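Local coordinates for protein Sso-CP2 metallo-carboxypetidase (Sulfolobus solfataricus, PDB 4MMO) that probably hydrolyses peptides as a zinc-dependent carboxypeptidase of the M20 family, at residues 53-58 / 128-133; 66-71 / 159-164; 351-356 / 392-397. All blocks are in the same frame, centred on the assembly; numbering follows the deposited sequence.

Interaction 1 (53-58 / 128-133)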
# COMPACT_ATOMS: atom_id res chain seq x y z
N VAL A 53 30.28 12.39 -12.26
CA VAL A 53 30.98 11.20 -12.72
C VAL A 53 32.49 11.42 -12.57
O VAL A 53 33.00 12.48 -12.92
CB VAL A 53 30.64 10.91 -14.21
CG1 VAL A 53 31.63 9.95 -14.83
CG2 VAL A 53 29.23 10.36 -14.32
N VAL A 54 33.18 10.42 -12.04
CA VAL A 54 34.64 10.46 -11.98
C VAL A 54 35.20 9.74 -13.20
O VAL A 54 34.87 8.58 -13.46
CB VAL A 54 35.19 9.78 -10.72
CG1 VAL A 54 36.70 9.96 -10.65
CG2 VAL A 54 34.52 10.33 -9.48
N TYR A 55 36.05 10.44 -13.94
CA TYR A 55 36.66 9.89 -15.14
C TYR A 55 38.17 10.02 -15.09
O TYR A 55 38.71 10.98 -14.55
CB TYR A 55 36.13 10.61 -16.39
CG TYR A 55 36.80 10.14 -17.66
CD1 TYR A 55 36.40 8.96 -18.28
CD2 TYR A 55 37.83 10.87 -18.24
CE1 TYR A 55 37.00 8.53 -19.44
CE2 TYR A 55 38.44 10.44 -19.41
CZ TYR A 55 38.02 9.26 -20.00
OH TYR A 55 38.62 8.82 -21.16
N ALA A 56 38.86 9.02 -15.65
CA ALA A 56 40.32 9.06 -15.76
C ALA A 56 40.78 8.13 -16.87
O ALA A 56 40.14 7.12 -17.15
CB ALA A 56 40.96 8.67 -14.44
N GLU A 57 41.88 8.50 -17.50
CA GLU A 57 42.48 7.68 -18.54
C GLU A 57 43.90 7.33 -18.15
O GLU A 57 44.68 8.19 -17.75
CB GLU A 57 42.47 8.41 -19.88
CG GLU A 57 43.07 7.60 -21.02
CD GLU A 57 42.89 8.26 -22.37
OE1 GLU A 57 42.49 9.44 -22.41
OE2 GLU A 57 43.16 7.61 -23.39
N ILE A 58 44.22 6.04 -18.24
CA ILE A 58 45.58 5.56 -18.07
C ILE A 58 46.06 5.06 -19.42
O ILE A 58 45.72 3.95 -19.84
CB ILE A 58 45.66 4.42 -17.03
CG1 ILE A 58 45.08 4.87 -15.69
CG2 ILE A 58 47.10 3.96 -16.84
CD1 ILE A 58 43.60 4.57 -15.53
N ASN A 128 45.43 0.10 -22.47
CA ASN A 128 44.97 1.41 -22.05
C ASN A 128 43.68 1.24 -21.25
O ASN A 128 42.82 0.45 -21.63
CB ASN A 128 44.72 2.31 -23.25
CG ASN A 128 45.94 2.43 -24.14
OD1 ASN A 128 47.06 2.59 -23.66
ND2 ASN A 128 45.73 2.35 -25.45
N VAL A 129 43.57 1.97 -20.15
CA VAL A 129 42.41 1.86 -19.27
C VAL A 129 41.72 3.20 -19.11
O VAL A 129 42.34 4.21 -18.78
CB VAL A 129 42.82 1.32 -17.89
CG1 VAL A 129 41.64 1.32 -16.92
CG2 VAL A 129 43.37 -0.08 -18.03
N LYS A 130 40.41 3.19 -19.36
CA LYS A 130 39.56 4.34 -19.10
C LYS A 130 38.61 3.98 -17.98
O LYS A 130 37.97 2.92 -18.01
CB LYS A 130 38.78 4.71 -20.36
CG LYS A 130 39.66 5.17 -21.50
CD LYS A 130 38.84 5.49 -22.73
CE LYS A 130 39.71 6.15 -23.80
NZ LYS A 130 38.92 6.46 -25.02
N LEU A 131 38.54 4.85 -16.97
CA LEU A 131 37.72 4.61 -15.79
C LEU A 131 36.49 5.50 -15.81
O LEU A 131 36.58 6.70 -16.07
CB LEU A 131 38.52 4.90 -14.52
CG LEU A 131 39.82 4.13 -14.30
CD1 LEU A 131 40.48 4.63 -13.02
CD2 LEU A 131 39.58 2.63 -14.24
N LEU A 132 35.33 4.91 -15.52
CA LEU A 132 34.09 5.67 -15.46
C LEU A 132 33.28 5.25 -14.24
O LEU A 132 32.64 4.20 -14.24
CB LEU A 132 33.27 5.46 -16.74
CG LEU A 132 32.10 6.42 -16.94
CD1 LEU A 132 32.61 7.83 -17.12
CD2 LEU A 132 31.24 6.02 -18.13
N TYR A 133 33.33 6.09 -13.21
CA TYR A 133 32.62 5.83 -11.96
C TYR A 133 31.43 6.79 -11.81
O TYR A 133 31.62 8.00 -11.70
CB TYR A 133 33.56 6.02 -10.78
CG TYR A 133 34.82 5.18 -10.84
CD1 TYR A 133 34.80 3.91 -11.40
CD2 TYR A 133 36.01 5.65 -10.32
CE1 TYR A 133 35.94 3.13 -11.44
CE2 TYR A 133 37.16 4.89 -10.35
CZ TYR A 133 37.12 3.62 -10.92
OH TYR A 133 38.26 2.86 -10.96
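The ring of Tyr55 meets Leu132 at its edge, near the ring plane, where CD1 of Tyr55 lies 4.1 Å from CD1 of Leu132; the carbonyl O of Leu131 and CB of Lys130 approach the same ring obliquely. The Tyr133 ring, on the other face of the sheet, has CB of Val54 at an oblique angle to it. Both rings belong to an antiparallel strand pair, 53-58 with 128-133, in the mixed sheet of the M20 catalytic domain. The two strands run at 176° to each other, and the main chains are joined by six hydrogen bonds through the pairs Val54-Tyr133, Ala56-Leu131 and Ile58-Val129. The bond from Ala56 N is the longest, 3.3 Å to Leu131 O, reached on a lone pair; the same oxygen takes a CA-H contact from Tyr55.

CG of Tyr55 stands anti to its backbone N (chi1 176°), so the phenol runs alongside the extended chain of Lys130 and its OH rests on the lysine methylenes. The Glu57 carboxylate lies alongside Lys130 CE without its charged oxygen touching NZ, which is hydrogen-bonded to the carbonyl oxygens of Lys154 and Lys156. On the opposite face Ala56, Ile58, Leu131 and Tyr133 pack against helix 24-39, and Ile58, Val129, Leu131 and Tyr133 against helix 102-121. CD1 of Ile58 reaches across to both Val129 and Leu131, lying 4.0 Å from Leu131 CG.

Interaction 2 (66-71 / 159-164)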
# COMPACT_ATOMS: atom_id res chain seq x y z
N LEU A 66 40.60 -0.63 -22.71
CA LEU A 66 39.55 -1.17 -21.86
C LEU A 66 38.82 -0.06 -21.10
O LEU A 66 39.45 0.79 -20.48
CB LEU A 66 40.15 -2.18 -20.87
CG LEU A 66 39.21 -2.76 -19.82
CD1 LEU A 66 38.14 -3.63 -20.47
CD2 LEU A 66 39.99 -3.54 -18.78
N LEU A 67 37.49 -0.08 -21.17
CA LEU A 67 36.66 0.82 -20.39
C LEU A 67 36.16 0.09 -19.15
O LEU A 67 35.52 -0.95 -19.26
CB LEU A 67 35.47 1.31 -21.23
CG LEU A 67 34.49 2.28 -20.56
CD1 LEU A 67 35.19 3.53 -20.08
CD2 LEU A 67 33.36 2.65 -21.52
N ILE A 68 36.46 0.63 -17.97
CA ILE A 68 36.05 0.00 -16.72
C ILE A 68 34.96 0.83 -16.04
O ILE A 68 35.15 2.01 -15.76
CB ILE A 68 37.24 -0.17 -15.76
CG1 ILE A 68 38.29 -1.09 -16.40
CG2 ILE A 68 36.78 -0.73 -14.41
CD1 ILE A 68 39.50 -1.38 -15.52
N TYR A 69 33.82 0.20 -15.77
CA TYR A 69 32.68 0.85 -15.13
C TYR A 69 32.50 0.35 -13.70
O TYR A 69 32.51 -0.85 -13.44
CB TYR A 69 31.40 0.61 -15.93
CG TYR A 69 30.12 0.98 -15.20
CD1 TYR A 69 29.48 0.07 -14.37
CD2 TYR A 69 29.55 2.24 -15.35
CE1 TYR A 69 28.32 0.40 -13.70
CE2 TYR A 69 28.38 2.58 -14.68
CZ TYR A 69 27.78 1.66 -13.86
OH TYR A 69 26.62 1.98 -13.19
N ASN A 70 32.33 1.29 -12.78
CA ASN A 70 31.93 0.99 -11.41
C ASN A 70 31.05 2.13 -10.89
O ASN A 70 30.92 3.15 -11.56
CB ASN A 70 33.15 0.81 -10.51
CG ASN A 70 33.89 -0.50 -10.77
OD1 ASN A 70 34.96 -0.50 -11.37
ND2 ASN A 70 33.32 -1.60 -10.31
N HIS A 71 30.45 1.96 -9.72
CA HIS A 71 29.66 3.04 -9.13
C HIS A 71 29.99 3.22 -7.66
O HIS A 71 30.11 2.25 -6.92
CB HIS A 71 28.16 2.80 -9.33
CG HIS A 71 27.64 1.57 -8.65
ND1 HIS A 71 27.30 1.54 -7.32
CD2 HIS A 71 27.40 0.33 -9.13
CE1 HIS A 71 26.87 0.33 -7.00
NE2 HIS A 71 26.92 -0.42 -8.09
N SER A 159 36.70 -2.80 -25.51
CA SER A 159 35.88 -3.64 -24.64
C SER A 159 35.55 -2.91 -23.36
O SER A 159 36.16 -1.90 -23.02
CB SER A 159 36.60 -4.95 -24.32
OG SER A 159 37.79 -4.71 -23.59
N VAL A 160 34.56 -3.44 -22.64
CA VAL A 160 34.11 -2.84 -21.40
C VAL A 160 33.82 -3.91 -20.36
O VAL A 160 33.27 -4.97 -20.68
CB VAL A 160 32.85 -1.97 -21.62
CG1 VAL A 160 31.75 -2.78 -22.30
CG2 VAL A 160 32.35 -1.38 -20.31
N ILE A 161 34.19 -3.64 -19.11
CA ILE A 161 33.77 -4.48 -18.00
C ILE A 161 32.85 -3.68 -17.07
O ILE A 161 33.15 -2.54 -16.71
CB ILE A 161 34.97 -5.10 -17.23
CG1 ILE A 161 35.86 -4.03 -16.61
CG2 ILE A 161 35.79 -6.00 -18.18
CD1 ILE A 161 36.85 -4.58 -15.61
N MET A 162 31.72 -4.28 -16.72
CA MET A 162 30.72 -3.62 -15.90
C MET A 162 31.12 -3.71 -14.43
O MET A 162 32.27 -4.01 -14.12
CB MET A 162 29.35 -4.22 -16.16
CG MET A 162 28.87 -4.05 -17.60
SD MET A 162 28.88 -2.33 -18.17
CE MET A 162 27.70 -1.61 -17.03
N GLU A 163 30.18 -3.44 -13.53
CA GLU A 163 30.51 -3.24 -12.11
C GLU A 163 31.14 -4.50 -11.50
O GLU A 163 31.91 -4.41 -10.54
CB GLU A 163 29.28 -2.76 -11.31
CG GLU A 163 28.34 -3.84 -10.78
CD GLU A 163 27.30 -3.29 -9.79
OE1 GLU A 163 27.32 -3.69 -8.61
OE2 GLU A 163 26.46 -2.45 -10.17
N GLY A 164 30.82 -5.66 -12.06
CA GLY A 164 31.40 -6.91 -11.62
C GLY A 164 30.39 -7.86 -11.01
O GLY A 164 29.19 -7.57 -10.98
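Tyr69 offers one ring face to the terminal methyl of Met162, whose CE sits 4.0 Å from the ring centroid in a CH-pi contact, SD lying obliquely farther off. This Met-aromatic pair accompanies a parallel strand pairing, 66-71 with 159-161, in the central sheet of the M20 zinc peptidase domain. Three main-chain hydrogen bonds set the register, the last from Tyr69 N to Ile161 O at 3.0 Å. Ile68 and Ile161, on the face shared with Leu66, run alongside each other, their CG1 atoms 3.8 Å apart, against Arg112 of helix 102-121.

Farther along, both segments supply zinc ligands: His71 and Glu163 bind the metal together with Asp104. His71 ND1 is hydrogen-bonded to Asp73 O, which helps to fix the ring's rotation, and Glu163 N donates to Gln381 OE1. An alanine in place of Glu163 would remove the carboxylate and would probably weaken zinc binding, leaving His71 and Asp104 without their third protein ligand. The extended Glu163 chain brings its carboxylate to the imidazole edge, its plane turned 64° from the ring; sharing the zinc, not a hydrogen bond, puts OE2 2.9 Å from His71 NE2.

Interaction 3 (351-356 / 392-397)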
# COMPACT_ATOMS: atom_id res chain seq x y z
N VAL A 351 30.07 -15.18 -25.48
CA VAL A 351 31.03 -15.84 -24.60
C VAL A 351 32.40 -15.92 -25.27
O VAL A 351 33.41 -16.21 -24.62
CB VAL A 351 30.53 -17.26 -24.21
CG1 VAL A 351 30.59 -18.20 -25.42
CG2 VAL A 351 31.33 -17.82 -23.04
N ASN A 352 32.44 -15.65 -26.57
CA ASN A 352 33.65 -15.87 -27.37
C ASN A 352 34.55 -14.66 -27.52
O ASN A 352 35.61 -14.74 -28.14
CB ASN A 352 33.27 -16.39 -28.76
CG ASN A 352 32.61 -17.74 -28.71
OD1 ASN A 352 33.06 -18.63 -27.98
ND2 ASN A 352 31.53 -17.91 -29.46
N SER A 353 34.13 -13.53 -26.97
CA SER A 353 34.95 -12.33 -27.05
C SER A 353 36.21 -12.57 -26.23
O SER A 353 36.21 -13.38 -25.29
CB SER A 353 34.20 -11.11 -26.52
OG SER A 353 34.14 -11.12 -25.10
N THR A 354 37.28 -11.87 -26.57
CA THR A 354 38.53 -12.02 -25.84
C THR A 354 38.42 -11.51 -24.40
O THR A 354 39.03 -12.08 -23.49
CB THR A 354 39.68 -11.28 -26.55
OG1 THR A 354 39.28 -9.94 -26.83
CG2 THR A 354 40.03 -11.99 -27.86
N VAL A 355 37.64 -10.46 -24.19
CA VAL A 355 37.51 -9.92 -22.83
C VAL A 355 36.86 -10.97 -21.95
O VAL A 355 37.28 -11.18 -20.81
CB VAL A 355 36.74 -8.55 -22.78
CG1 VAL A 355 35.27 -8.71 -23.18
CG2 VAL A 355 36.85 -7.95 -21.39
N VAL A 356 35.86 -11.68 -22.48
CA VAL A 356 35.22 -12.74 -21.72
C VAL A 356 36.21 -13.88 -21.47
O VAL A 356 36.33 -14.38 -20.36
CB VAL A 356 33.95 -13.28 -22.42
CG1 VAL A 356 33.44 -14.54 -21.73
CG2 VAL A 356 32.87 -12.22 -22.43
N ILE A 392 30.00 -0.74 -27.88
CA ILE A 392 31.00 -1.69 -27.40
C ILE A 392 30.37 -3.07 -27.19
O ILE A 392 29.82 -3.36 -26.14
CB ILE A 392 31.67 -1.23 -26.10
CG1 ILE A 392 32.25 0.18 -26.28
CG2 ILE A 392 32.77 -2.21 -25.70
CD1 ILE A 392 32.88 0.76 -25.02
N ARG A 393 30.50 -3.91 -28.21
CA ARG A 393 29.88 -5.23 -28.23
C ARG A 393 30.53 -6.17 -27.23
O ARG A 393 29.87 -7.02 -26.63
CB ARG A 393 29.98 -5.81 -29.65
CG ARG A 393 28.99 -6.92 -29.96
CD ARG A 393 29.13 -7.40 -31.40
N ASP A 394 31.84 -6.02 -27.05
CA ASP A 394 32.58 -6.90 -26.15
C ASP A 394 32.45 -6.39 -24.72
O ASP A 394 33.27 -5.59 -24.26
CB ASP A 394 34.05 -6.99 -26.56
CG ASP A 394 34.24 -7.60 -27.95
OD1 ASP A 394 33.33 -8.32 -28.41
OD2 ASP A 394 35.29 -7.36 -28.58
N ALA A 395 31.40 -6.85 -24.05
CA ALA A 395 31.11 -6.43 -22.68
C ALA A 395 30.90 -7.65 -21.79
O ALA A 395 30.36 -8.66 -22.22
CB ALA A 395 29.89 -5.53 -22.66
N VAL A 396 31.32 -7.52 -20.54
CA VAL A 396 31.16 -8.58 -19.55
C VAL A 396 31.04 -7.96 -18.15
O VAL A 396 31.51 -6.84 -17.92
CB VAL A 396 32.35 -9.56 -19.57
CG1 VAL A 396 33.65 -8.83 -19.25
CG2 VAL A 396 32.14 -10.73 -18.62
N SER A 397 30.41 -8.68 -17.24
CA SER A 397 30.39 -8.30 -15.84
C SER A 397 31.03 -9.40 -15.01
O SER A 397 30.45 -10.47 -14.82
CB SER A 397 28.97 -8.03 -15.35
OG SER A 397 28.99 -7.47 -14.05
O HOH W 1 31.26 -10.38 -24.77
O HOH W 2 36.97 -10.23 -28.94
O HOH W 3 36.90 -8.53 -26.56
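With chi1 at 76°, Ser353 holds OG between its backbone N and carbonyl carbon, the position from which a side chain can fold back over the start of a helix. OG there accepts a hydrogen bond from Val356 N, 3.2 Å away, which makes Ser353 the N-cap of helix 354-367. Asp394, at the centre of an inverse gamma turn, has CG anti to its carbonyl carbon (chi1 -63°), and this swings the carboxylate towards the same helix start. Its OD1 lies 3.5 Å from Ser353 CB, a van der Waals approach to the methylene.

No direct hydrogen bond joins the two segments; three waters bridge the polar side of the contact. One water accepts from Ser353 OG and donates to the carbonyl O of Ala395, so the capping hydroxyl is engaged twice. The other two each accept from a backbone N-H of the first helical turn, Thr354 N at 2.9 Å and Val355 N at 3.1 Å, and donate weakly to Asp394 OD2.

Deeper in, the contact is apolar. Val355 and Val396 pass antiparallel to one another, CG2 of the former 3.9 Å from CG1 of the latter, while CG1 of Val355 lies against CB of Asp394. Val356 comes in at a slant to Val396 and puts CG2 against its CB. The helix start is thereby laid on strand 395-396 at the border of the central sheet, where Val396 also packs on Ile161 of the neighbouring strand.

The carboxylate faces the N-terminal end of the helix, where the backbone N-H groups and the helix dipole would probably stabilise its negative charge and favour the ionised form, with the waters relaying the interaction.

In the fold
All three contacts reach one mixed sheet. Interactions 1 and 2 lie in the core, with Glu57 alone partly exposed among their touching residues, whereas interaction 3 reaches the surface at Asp394. Strand 128-134 lies between 53-58 and 65-71, and hydrogen bonds from Leu66 N and Ile68 N to Asn128 O and Lys130 O join interactions 1 and 2. Segment 392-397 of interaction 3 continues the sheet, since Val160 and Met162 bond to Asp394 and Val396; interactions 1 and 3 do not touch. Interaction 1 is regular antiparallel pairing, interaction 2 combines parallel pairing with metal coordination by His71 and Glu163, and interaction 3 replaces direct bonds by valine packing and water bridges to a helix start.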